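Local coordinates for protein alanine racemase (Acinetobacter baumannii, PDB 4QHR) that belongs to the alanine racemase family and pairs an N-terminal TIM-barrel domain with a C-terminal, mainly beta-strand domain, at residues A[112-116]-A[149-153]. Sequence-based numbering, arbitrary orientation.
Sequences KQAYI and SEGFT
The ring of F152 meets the helical segment 112-116 with one face and its edge. I116 sits over that face: CD1 lies 3.9 Å from the ring centroid of F152, almost on the ring normal, a CH-pi contact. Y115 CD1 lies at the F152 edge, near its plane, 3.5 Å from F152 CE1. The two aromatic rings are turned obliquely, their planes at 58°. K112 adds its CB, 3.5 Å from F152 CZ. I116 CG1 is anti to the carbonyl carbon (chi1 -70°), and an extended chi2 carries CD1 on over the ring. The same methyl also touches the backbone of G151, 3.6 Å from its C atom. G151, with positive phi, is the first residue to leave helical geometry after helix 139-149, in a Schellman motif. Beyond the ring, K112 reaches across to E150, and the two side chains cross at about a right angle. K112 NZ forms a salt bridge with E150 OE1, modelled at 2.5 Å; this is unusually short, so its exact length is doubtful. Y115 OH is hydrogen-bonded to K121 O and C97 N. L108 and I109 of helix 102-110 and V122 of strand 122-125 also touch F152. The contact thus joins two neighbouring strand-to-strand connections on the outside of the TIM barrel. Apolar packing on the buried F152 probably carries it, with the K112-E150 ion pair adding a charged tie at its partly exposed margin.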
ATOM      1  N   LYS A 112      -6.613  -1.623  38.918  1.00 16.30           N
ATOM      2  CA  LYS A 112      -7.867  -2.358  39.011  1.00 17.89           C
ATOM      3  C   LYS A 112      -9.063  -1.530  39.495  1.00 18.32           C
ATOM      4  O   LYS A 112     -10.147  -1.655  38.961  1.00 16.50           O
ATOM      5  CB  LYS A 112      -7.683  -3.613  39.865  1.00 19.26           C
ATOM      6  CG  LYS A 112      -7.669  -3.378  41.359  1.00 21.26           C
ATOM      7  CD  LYS A 112      -7.439  -4.683  42.081  1.00 24.12           C
ATOM      8  CE  LYS A 112      -7.187  -4.485  43.567  1.00 26.19           C
ATOM      9  NZ  LYS A 112      -6.161  -5.488  44.015  1.00 28.94           N
ATOM     10  N   GLN A 113      -8.880  -0.671  40.495  1.00 19.58           N
ATOM     11  CA  GLN A 113     -10.062   0.024  41.039  1.00 21.04           C
ATOM     12  C   GLN A 113     -10.747   0.937  40.007  1.00 18.91           C
ATOM     13  O   GLN A 113     -11.959   0.809  39.789  1.00 17.99           O
ATOM     14  CB  GLN A 113      -9.764   0.696  42.374  1.00 24.75           C
ATOM     15  CG  GLN A 113      -9.868  -0.372  43.493  1.00 28.97           C
ATOM     16  CD  GLN A 113      -9.176  -0.049  44.805  1.00 33.70           C
ATOM     17  OE1 GLN A 113      -9.032  -0.937  45.655  1.00 39.72           O
ATOM     18  NE2 GLN A 113      -8.731   1.197  44.988  1.00 35.28           N
ATOM     19  N   ALA A 114      -9.977   1.788  39.347  1.00 16.16           N
ATOM     20  CA  ALA A 114     -10.523   2.664  38.308  1.00 14.95           C
ATOM     21  C   ALA A 114     -11.108   1.874  37.101  1.00 13.32           C
ATOM     22  O   ALA A 114     -12.179   2.170  36.607  1.00 12.40           O
ATOM     23  CB  ALA A 114      -9.450   3.629  37.845  1.00 15.77           C
ATOM     24  N   TYR A 115     -10.374   0.849  36.665  1.00 11.76           N
ATOM     25  CA  TYR A 115     -10.786   0.002  35.572  1.00 11.07           C
ATOM     26  C   TYR A 115     -12.120  -0.646  35.900  1.00 11.03           C
ATOM     27  O   TYR A 115     -13.040  -0.568  35.122  1.00 11.48           O
ATOM     28  CB  TYR A 115      -9.692  -1.040  35.287  1.00 10.48           C
ATOM     29  CG  TYR A 115      -9.862  -1.818  34.011  1.00 10.37           C
ATOM     30  CD1 TYR A 115     -10.704  -2.908  33.953  1.00 10.39           C
ATOM     31  CD2 TYR A 115      -9.155  -1.473  32.842  1.00 10.26           C
ATOM     32  CE1 TYR A 115     -10.827  -3.673  32.785  1.00 10.00           C
ATOM     33  CE2 TYR A 115      -9.287  -2.210  31.649  1.00 10.20           C
ATOM     34  CZ  TYR A 115     -10.136  -3.305  31.619  1.00 10.21           C
ATOM     35  OH  TYR A 115     -10.300  -4.061  30.448  1.00  9.92           O
ATOM     36  N   ILE A 116     -12.256  -1.216  37.086  1.00 11.77           N
ATOM     37  CA  ILE A 116     -13.506  -1.879  37.493  1.00 12.06           C
ATOM     38  C   ILE A 116     -14.626  -0.856  37.709  1.00 12.72           C
ATOM     39  O   ILE A 116     -15.773  -1.065  37.293  1.00 12.37           O
ATOM     40  CB  ILE A 116     -13.295  -2.742  38.761  1.00 12.62           C
ATOM     41  CG1 ILE A 116     -12.444  -3.959  38.373  1.00 12.36           C
ATOM     42  CG2 ILE A 116     -14.632  -3.199  39.356  1.00 12.42           C
ATOM     43  CD1 ILE A 116     -11.869  -4.695  39.561  1.00 12.89           C
ATOM     44  N   SER A 149     -11.298 -13.022  41.393  1.00 14.82           N
ATOM     45  CA  SER A 149     -11.203 -12.788  42.826  1.00 16.33           C
ATOM     46  C   SER A 149     -10.849 -11.347  43.119  1.00 16.74           C
ATOM     47  O   SER A 149     -11.261 -10.842  44.123  1.00 16.44           O
ATOM     48  CB  SER A 149     -10.244 -13.786  43.509  1.00 18.55           C
ATOM     49  OG  SER A 149      -8.913 -13.435  43.235  1.00 21.28           O
ATOM     50  N   GLU A 150     -10.120 -10.683  42.221  1.00 16.35           N
ATOM     51  CA  GLU A 150      -9.857  -9.237  42.323  1.00 17.00           C
ATOM     52  C   GLU A 150     -11.022  -8.322  41.969  1.00 15.85           C
ATOM     53  O   GLU A 150     -10.894  -7.141  42.115  1.00 16.11           O
ATOM     54  CB  GLU A 150      -8.627  -8.857  41.467  1.00 18.41           C
ATOM     55  CG  GLU A 150      -7.309  -9.423  41.971  1.00 20.99           C
ATOM     56  CD  GLU A 150      -6.851  -8.782  43.272  1.00 23.98           C
ATOM     57  OE1 GLU A 150      -7.311  -7.656  43.601  1.00 26.66           O
ATOM     58  OE2 GLU A 150      -6.072  -9.431  43.988  1.00 25.53           O
ATOM     59  N   GLY A 151     -12.143  -8.863  41.496  1.00 14.33           N
ATOM     60  CA  GLY A 151     -13.352  -8.098  41.206  1.00 13.08           C
ATOM     61  C   GLY A 151     -13.636  -7.829  39.724  1.00 12.02           C
ATOM     62  O   GLY A 151     -14.608  -7.116  39.399  1.00 11.15           O
ATOM     63  N   PHE A 152     -12.857  -8.428  38.829  1.00 10.60           N
ATOM     64  CA  PHE A 152     -13.032  -8.231  37.401  1.00 10.95           C
ATOM     65  C   PHE A 152     -14.100  -9.134  36.797  1.00 11.23           C
ATOM     66  O   PHE A 152     -14.305 -10.270  37.218  1.00 10.89           O
ATOM     67  CB  PHE A 152     -11.743  -8.479  36.613  1.00 10.83           C
ATOM     68  CG  PHE A 152     -10.662  -7.467  36.827  1.00 10.95           C
ATOM     69  CD1 PHE A 152     -10.587  -6.308  36.034  1.00 11.54           C
ATOM     70  CD2 PHE A 152      -9.712  -7.650  37.783  1.00 11.42           C
ATOM     71  CE1 PHE A 152      -9.558  -5.387  36.212  1.00 11.48           C
ATOM     72  CE2 PHE A 152      -8.674  -6.730  37.953  1.00 11.07           C
ATOM     73  CZ  PHE A 152      -8.621  -5.592  37.176  1.00 11.55           C
ATOM     74  N   THR A 153     -14.734  -8.623  35.749  1.00 11.46           N
ATOM     75  CA  THR A 153     -15.565  -9.431  34.878  1.00 11.27           C
ATOM     76  C   THR A 153     -14.704  -9.708  33.657  1.00 11.18           C
ATOM     77  O   THR A 153     -14.188  -8.765  32.997  1.00 10.98           O
ATOM     78  CB  THR A 153     -16.867  -8.720  34.477  1.00 11.55           C
ATOM     79  OG1 THR A 153     -17.694  -8.542  35.646  1.00 11.35           O
ATOM     80  CG2 THR A 153     -17.651  -9.496  33.411  1.00 11.39           C
TER